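Local coordinates for alpha-amylase (Eubacterium rectale DSM 17629, PDB 6AZ5), which probably binds starch-type alpha-glucans as a family 41 carbohydrate-binding module of a surface-anchored amylase from a human gut bacterium, at residues 30-35 with 54-59; 65-70 with 88-93. All coordinates share one frame; numbering follows the deposited sequence.

Contact 1: 30-35 with 54-59; sequences AGLDGS and QTITVA
Ile56 and Val58, whose CA-CB bonds both point toward segment 30-35, each offer one methyl to Leu32: Leu32 CD2 rests against Ile56 CG2 and Val58 CG1. At Ile56 the touching branch is CG2, which lies 3.9 Å from Leu32 CD2. This methyl stands anti to the backbone N, with CG1 on the N side (chi1 -73°); the same isoleucine also packs on Phe5, Tyr36 and Met27, and through these neighbours it belongs to the apolar interior.

Here a connecting segment packs against a strand in an all-beta module, consistent with the beta-sandwich fold of this family of carbohydrate-binding modules: strand 49-58 pairs with strands 3-10 and 35-44, both antiparallel to it, and segment 30-35 leads from strand 24-29 to strand 35-44, turning a corner at Gly34. Thr57 faces the other way, and its hydroxyl is hydrogen-bonded to Thr4 OG1.

Val58 supplies the second methyl. Its CG1 touches Leu32 CD2 at 3.8 Å and sits 3.9 Å from Ala30 O, so one methyl meets both an apolar side chain and a backbone carbonyl; the valine side chain also touches Ile92. Leu32 has CG beside its backbone N (chi1 -60°), and from CG the CD2 branch meets both methyls, the leucine side chain slanting across both partners. At the end of the strand the polar link is indirect. A water donates to Ala30 O at 2.9 Å and accepts from Ala59 N, also at 2.9 Å, joining the two backbones where the two segments stand too far apart for a direct bond.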
ATOM      1  N   ALA A  30      10.684  -5.155  -9.136  1.00 25.82           N
ATOM      2  CA  ALA A  30      11.597  -4.738  -8.074  1.00 23.77           C
ATOM      3  C   ALA A  30      11.761  -5.820  -7.014  1.00 26.22           C
ATOM      4  O   ALA A  30      11.940  -5.522  -5.833  1.00 24.48           O
ATOM      5  CB  ALA A  30      11.122  -3.429  -7.435  1.00 26.46           C
ATOM      6  N   GLY A  31      11.709  -7.077  -7.447  1.00 23.53           N
ATOM      7  CA  GLY A  31      11.886  -8.207  -6.555  1.00 19.84           C
ATOM      8  C   GLY A  31      10.601  -8.633  -5.869  1.00 19.30           C
ATOM      9  O   GLY A  31      10.523  -9.712  -5.282  1.00 21.08           O
ATOM     10  N   LEU A  32       9.585  -7.785  -5.947  1.00 18.25           N
ATOM     11  CA  LEU A  32       8.316  -8.071  -5.294  1.00 18.71           C
ATOM     12  C   LEU A  32       7.484  -9.058  -6.096  1.00 20.86           C
ATOM     13  O   LEU A  32       7.538  -9.075  -7.329  1.00 20.94           O
ATOM     14  CB  LEU A  32       7.530  -6.782  -5.074  1.00 19.21           C
ATOM     15  CG  LEU A  32       8.247  -5.744  -4.207  1.00 17.18           C
ATOM     16  CD1 LEU A  32       7.477  -4.442  -4.215  1.00 21.48           C
ATOM     17  CD2 LEU A  32       8.409  -6.264  -2.787  1.00 18.20           C
ATOM     18  N   ASP A  33       6.717  -9.884  -5.388  1.00 20.24           N
ATOM     19  CA  ASP A  33       5.812 -10.820  -6.040  1.00 25.23           C
ATOM     20  C   ASP A  33       4.663 -11.262  -5.140  1.00 21.70           C
ATOM     21  O   ASP A  33       4.871 -11.645  -3.992  1.00 21.71           O
ATOM     22  CB  ASP A  33       6.573 -12.053  -6.521  1.00 21.07           C
ATOM     23  CG  ASP A  33       5.762 -12.884  -7.496  1.00 26.64           C
ATOM     24  OD1 ASP A  33       5.202 -12.289  -8.440  1.00 24.26           O
ATOM     25  OD2 ASP A  33       5.672 -14.119  -7.311  1.00 25.66           O
ATOM     26  N   GLY A  34       3.449 -11.206  -5.679  1.00 21.49           N
ATOM     27  CA  GLY A  34       2.283 -11.731  -4.995  1.00 20.32           C
ATOM     28  C   GLY A  34       1.674 -10.821  -3.947  1.00 16.85           C
ATOM     29  O   GLY A  34       1.707  -9.596  -4.057  1.00 18.13           O
ATOM     30  N   SER A  35       1.122 -11.443  -2.913  1.00 18.28           N
ATOM     31  CA  SER A  35       0.332 -10.741  -1.911  1.00 17.97           C
ATOM     32  C   SER A  35       1.141 -10.165  -0.748  1.00 17.25           C
ATOM     33  O   SER A  35       2.061 -10.805  -0.235  1.00 14.10           O
ATOM     34  CB  SER A  35      -0.731 -11.682  -1.361  1.00 18.42           C
ATOM     35  OG  SER A  35      -1.437 -11.053  -0.317  1.00 19.30           O
ATOM     36  N   GLN A  54       1.448  -1.163   6.391  1.00 14.73           N
ATOM     37  CA  GLN A  54       2.363  -2.292   6.451  1.00 13.68           C
ATOM     38  C   GLN A  54       3.750  -1.828   6.031  1.00 16.29           C
ATOM     39  O   GLN A  54       3.896  -0.783   5.396  1.00 12.38           O
ATOM     40  CB  GLN A  54       1.889  -3.434   5.561  1.00 13.25           C
ATOM     41  CG  GLN A  54       1.870  -3.110   4.081  1.00 13.53           C
ATOM     42  CD  GLN A  54       1.518  -4.321   3.236  1.00 17.51           C
ATOM     43  OE1 GLN A  54       2.161  -5.366   3.327  1.00 14.64           O
ATOM     44  NE2 GLN A  54       0.476  -4.191   2.425  1.00 16.47           N
ATOM     45  N   THR A  55       4.769  -2.591   6.401  1.00 10.40           N
ATOM     46  CA  THR A  55       6.117  -2.297   5.946  1.00 16.61           C
ATOM     47  C   THR A  55       6.545  -3.347   4.933  1.00 17.70           C
ATOM     48  O   THR A  55       6.120  -4.497   4.993  1.00 19.29           O
ATOM     49  CB  THR A  55       7.123  -2.260   7.101  1.00 15.68           C
ATOM     50  OG1 THR A  55       7.104  -3.521   7.776  1.00 20.71           O
ATOM     51  CG2 THR A  55       6.771  -1.156   8.084  1.00 15.78           C
ATOM     52  N   ILE A  56       7.375  -2.943   3.988  1.00 14.30           N
ATOM     53  CA  ILE A  56       7.763  -3.841   2.921  1.00 19.30           C
ATOM     54  C   ILE A  56       9.256  -3.695   2.668  1.00 20.04           C
ATOM     55  O   ILE A  56       9.780  -2.586   2.596  1.00 15.82           O
ATOM     56  CB  ILE A  56       6.941  -3.567   1.647  1.00 17.34           C
ATOM     57  CG1 ILE A  56       5.509  -4.089   1.843  1.00 17.90           C
ATOM     58  CG2 ILE A  56       7.578  -4.224   0.449  1.00 16.39           C
ATOM     59  CD1 ILE A  56       4.551  -3.743   0.731  1.00 13.41           C
ATOM     60  N   THR A  57       9.940  -4.828   2.578  1.00 19.55           N
ATOM     61  CA  THR A  57      11.385  -4.842   2.448  1.00 22.04           C
ATOM     62  C   THR A  57      11.781  -5.232   1.035  1.00 24.15           C
ATOM     63  O   THR A  57      11.314  -6.246   0.515  1.00 25.57           O
ATOM     64  CB  THR A  57      12.026  -5.826   3.448  1.00 25.54           C
ATOM     65  OG1 THR A  57      11.679  -5.445   4.784  1.00 21.56           O
ATOM     66  CG2 THR A  57      13.538  -5.840   3.302  1.00 27.25           C
ATOM     67  N   VAL A  58      12.628  -4.415   0.416  1.00 17.43           N
ATOM     68  CA  VAL A  58      13.227  -4.758  -0.868  1.00 21.19           C
ATOM     69  C   VAL A  58      14.751  -4.780  -0.750  1.00 26.93           C
ATOM     70  O   VAL A  58      15.319  -4.193   0.172  1.00 25.78           O
ATOM     71  CB  VAL A  58      12.811  -3.769  -1.976  1.00 21.61           C
ATOM     72  CG1 VAL A  58      11.343  -3.937  -2.310  1.00 16.98           C
ATOM     73  CG2 VAL A  58      13.110  -2.340  -1.559  1.00 19.79           C
ATOM     74  N   ALA A  59      15.406  -5.477  -1.674  1.00 28.01           N
ATOM     75  CA  ALA A  59      16.861  -5.453  -1.753  1.00 25.06           C
ATOM     76  C   ALA A  59      17.327  -4.029  -2.029  1.00 29.58           C
ATOM     77  O   ALA A  59      16.618  -3.258  -2.685  1.00 23.75           O
ATOM     78  CB  ALA A  59      17.356  -6.397  -2.834  1.00 22.73           C
TER
HETATM   79  O   HOH W   1      13.542  -6.556  -3.637  1.00 20.74           O

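Contact 2: 65-70 with 88-93; sequences KTVGLK and RSFTIS
Phe90 reaches over Val67 across two antiparallel strands, the two side chains lying alongside each other and pointing the same way. Its CB leaves the backbone on the face shared with Val67, Leu69 and Arg88, and chi1 of 67° sets CG between the backbone N and the carbonyl carbon. From there CD1 meets Leu69 CD2 at 4.0 Å, a methyl that lies at the ring edge, in its plane. CE1 comes next, 4.0 Å from Val67 CG1 and equally near Val67 CB, while CZ at the tip also approaches that CB. The contact is a CH-pi one: Val67 CB stands over one face of the ring, offset toward the rim. Val67 CG2 turns instead to Ile92 CD1, 3.6 Å away.

Beneath these side chains strands 66-70 and 88-91 form an antiparallel beta pairing, with 156° between their N-to-C directions, and through strand 66-72 it joins strand 24-29 on the other edge. Val67 and Phe90 make a hydrogen-bonded pair, with Val67 N to Phe90 O at 2.8 Å and Phe90 N to Val67 O at 3.2 Å. Leu69 and Arg88 form the next such pair; there Leu69 N sits above the plane of the Arg88 carbonyl. Past the last bridge, Ile92 N still reaches Lys65 O.

The other face bears Thr66, Ser89 and Thr91. Its threonine hydroxyls are linked by a weak hydrogen bond, OG1 to OG1 at 3.5 Å. Arg88 bends at chi2 and leads its guanidinium away to a salt bridge with Asp84.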
ATOM      1  N   LYS A  65      13.886   1.499  -8.591  1.00 27.41           N
ATOM      2  CA  LYS A  65      13.051   0.723  -9.502  1.00 20.74           C
ATOM      3  C   LYS A  65      11.574   1.058  -9.326  1.00 21.28           C
ATOM      4  O   LYS A  65      11.140   1.482  -8.251  1.00 27.80           O
ATOM      5  CB  LYS A  65      13.265  -0.772  -9.290  1.00 20.00           C
ATOM      6  CG  LYS A  65      14.681  -1.255  -9.561  1.00 24.83           C
ATOM      7  CD  LYS A  65      14.706  -2.243 -10.717  1.00 40.72           C
ATOM      8  CE  LYS A  65      15.862  -3.221 -10.589  1.00 39.97           C
ATOM      9  NZ  LYS A  65      17.171  -2.520 -10.527  1.00 41.31           N
ATOM     10  N   THR A  66      10.799   0.859 -10.381  1.00 20.64           N
ATOM     11  CA  THR A  66       9.365   1.096 -10.317  1.00 20.54           C
ATOM     12  C   THR A  66       8.612  -0.170  -9.905  1.00 21.67           C
ATOM     13  O   THR A  66       8.848  -1.255 -10.435  1.00 23.32           O
ATOM     14  CB  THR A  66       8.833   1.609 -11.660  1.00 21.75           C
ATOM     15  OG1 THR A  66       9.474   2.851 -11.969  1.00 24.93           O
ATOM     16  CG2 THR A  66       7.324   1.825 -11.600  1.00 21.32           C
ATOM     17  N   VAL A  67       7.715  -0.015  -8.940  1.00 24.06           N
ATOM     18  CA  VAL A  67       6.893  -1.116  -8.459  1.00 25.32           C
ATOM     19  C   VAL A  67       5.495  -1.044  -9.045  1.00 20.55           C
ATOM     20  O   VAL A  67       4.877   0.017  -9.048  1.00 21.59           O
ATOM     21  CB  VAL A  67       6.786  -1.105  -6.926  1.00 25.20           C
ATOM     22  CG1 VAL A  67       5.716  -2.082  -6.449  1.00 16.89           C
ATOM     23  CG2 VAL A  67       8.133  -1.414  -6.307  1.00 21.02           C
ATOM     24  N   GLY A  68       5.002  -2.172  -9.545  1.00 22.88           N
ATOM     25  CA  GLY A  68       3.618  -2.268  -9.969  1.00 19.28           C
ATOM     26  C   GLY A  68       2.796  -2.844  -8.837  1.00 19.53           C
ATOM     27  O   GLY A  68       3.240  -3.774  -8.168  1.00 19.02           O
ATOM     28  N   LEU A  69       1.605  -2.299  -8.609  1.00 17.24           N
ATOM     29  CA  LEU A  69       0.760  -2.810  -7.545  1.00 15.05           C
ATOM     30  C   LEU A  69      -0.705  -2.426  -7.707  1.00 19.15           C
ATOM     31  O   LEU A  69      -1.044  -1.510  -8.444  1.00 15.75           O
ATOM     32  CB  LEU A  69       1.256  -2.316  -6.181  1.00 16.21           C
ATOM     33  CG  LEU A  69       0.722  -0.958  -5.719  1.00 13.84           C
ATOM     34  CD1 LEU A  69       1.040  -0.736  -4.257  1.00 15.10           C
ATOM     35  CD2 LEU A  69       1.280   0.185  -6.559  1.00 18.02           C
ATOM     36  N   LYS A  70      -1.570  -3.142  -6.997  1.00 17.01           N
ATOM     37  CA  LYS A  70      -2.958  -2.737  -6.840  1.00 22.63           C
ATOM     38  C   LYS A  70      -3.531  -3.335  -5.559  1.00 18.78           C
ATOM     39  O   LYS A  70      -3.182  -4.447  -5.170  1.00 16.78           O
ATOM     40  CB  LYS A  70      -3.786  -3.156  -8.058  1.00 23.07           C
ATOM     41  CG  LYS A  70      -3.833  -4.647  -8.279  1.00 27.45           C
ATOM     42  CD  LYS A  70      -4.519  -4.996  -9.595  1.00 40.09           C
ATOM     43  CE  LYS A  70      -3.654  -4.635 -10.785  1.00 34.98           C
ATOM     44  NZ  LYS A  70      -4.170  -5.238 -12.048  1.00 33.69           N
ATOM     45  N   ARG A  88      -1.572   0.309 -10.630  1.00 27.84           N
ATOM     46  CA  ARG A  88      -0.890   1.462 -10.058  1.00 19.27           C
ATOM     47  C   ARG A  88       0.618   1.263 -10.078  1.00 20.50           C
ATOM     48  O   ARG A  88       1.108   0.192 -10.437  1.00 23.99           O
ATOM     49  CB  ARG A  88      -1.362   1.724  -8.627  1.00 21.48           C
ATOM     50  CG  ARG A  88      -2.863   1.788  -8.464  1.00 25.62           C
ATOM     51  CD  ARG A  88      -3.509   2.743  -9.459  1.00 32.26           C
ATOM     52  NE  ARG A  88      -4.950   2.840  -9.233  1.00 34.11           N
ATOM     53  CZ  ARG A  88      -5.800   3.475 -10.035  1.00 38.80           C
ATOM     54  NH1 ARG A  88      -5.364   4.082 -11.132  1.00 30.30           N
ATOM     55  NH2 ARG A  88      -7.093   3.502  -9.735  1.00 32.94           N
ATOM     56  N   SER A  89       1.355   2.301  -9.698  1.00 20.99           N
ATOM     57  CA  SER A  89       2.806   2.200  -9.618  1.00 19.64           C
ATOM     58  C   SER A  89       3.423   3.347  -8.831  1.00 19.44           C
ATOM     59  O   SER A  89       2.815   4.408  -8.667  1.00 16.74           O
ATOM     60  CB  SER A  89       3.428   2.155 -11.017  1.00 20.22           C
ATOM     61  OG  SER A  89       3.276   3.395 -11.679  1.00 24.39           O
ATOM     62  N   PHE A  90       4.637   3.115  -8.347  1.00 17.46           N
ATOM     63  CA  PHE A  90       5.446   4.154  -7.727  1.00 19.17           C
ATOM     64  C   PHE A  90       6.904   3.759  -7.824  1.00 21.59           C
ATOM     65  O   PHE A  90       7.230   2.647  -8.236  1.00 18.72           O
ATOM     66  CB  PHE A  90       5.053   4.393  -6.263  1.00 18.07           C
ATOM     67  CG  PHE A  90       5.351   3.237  -5.342  1.00 15.86           C
ATOM     68  CD1 PHE A  90       4.430   2.214  -5.172  1.00 15.86           C
ATOM     69  CD2 PHE A  90       6.531   3.193  -4.615  1.00 21.92           C
ATOM     70  CE1 PHE A  90       4.691   1.151  -4.312  1.00 17.35           C
ATOM     71  CE2 PHE A  90       6.803   2.131  -3.751  1.00 17.78           C
ATOM     72  CZ  PHE A  90       5.878   1.107  -3.602  1.00 17.41           C
ATOM     73  N   THR A  91       7.783   4.677  -7.453  1.00 20.50           N
ATOM     74  CA  THR A  91       9.209   4.409  -7.491  1.00 17.10           C
ATOM     75  C   THR A  91       9.762   4.376  -6.074  1.00 14.88           C
ATOM     76  O   THR A  91       9.472   5.252  -5.269  1.00 20.33           O
ATOM     77  CB  THR A  91       9.950   5.463  -8.340  1.00 18.46           C
ATOM     78  OG1 THR A  91       9.411   5.465  -9.669  1.00 19.23           O
ATOM     79  CG2 THR A  91      11.439   5.161  -8.407  1.00 18.89           C
ATOM     80  N   ILE A  92      10.541   3.348  -5.768  1.00 19.91           N
ATOM     81  CA  ILE A  92      11.163   3.228  -4.459  1.00 19.76           C
ATOM     82  C   ILE A  92      12.250   4.291  -4.303  1.00 17.53           C
ATOM     83  O   ILE A  92      13.270   4.247  -4.986  1.00 19.01           O
ATOM     84  CB  ILE A  92      11.751   1.826  -4.263  1.00 22.01           C
ATOM     85  CG1 ILE A  92      10.668   0.770  -4.515  1.00 16.76           C
ATOM     86  CG2 ILE A  92      12.361   1.684  -2.876  1.00 18.75           C
ATOM     87  CD1 ILE A  92      11.221  -0.624  -4.719  1.00 20.95           C
ATOM     88  N   SER A  93      12.013   5.252  -3.413  1.00 22.15           N
ATOM     89  CA  SER A  93      12.905   6.401  -3.249  1.00 20.32           C
ATOM     90  C   SER A  93      14.135   6.087  -2.404  1.00 21.11           C
ATOM     91  O   SER A  93      15.172   6.731  -2.542  1.00 28.96           O
ATOM     92  CB  SER A  93      12.154   7.574  -2.618  1.00 22.77           C
ATOM     93  OG  SER A  93      11.998   7.392  -1.221  1.00 25.12           O
TER

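In the fold
Contact 1 is a buried meeting of a connecting segment with a strand, held by methyl groups and one bridging water; contact 2 is a true strand pairing, bonded along its backbone, with one largely buried, apolar face and one more exposed, hydroxyl-bearing face. The apolar sides of both come together: Leu32 CD1 lies 3.7 Å from Val67 CG1, and Ala30 CB touches Val67, Lys65 and Ile92. Strand 24-29 is common ground, since its Met27 packs against Leu32 and Ile56 of contact 1 and against Val67 and Leu69 of contact 2. Along the chain the two are in series, strand 49-58 of contact 1 being followed by strand 66-72 of contact 2.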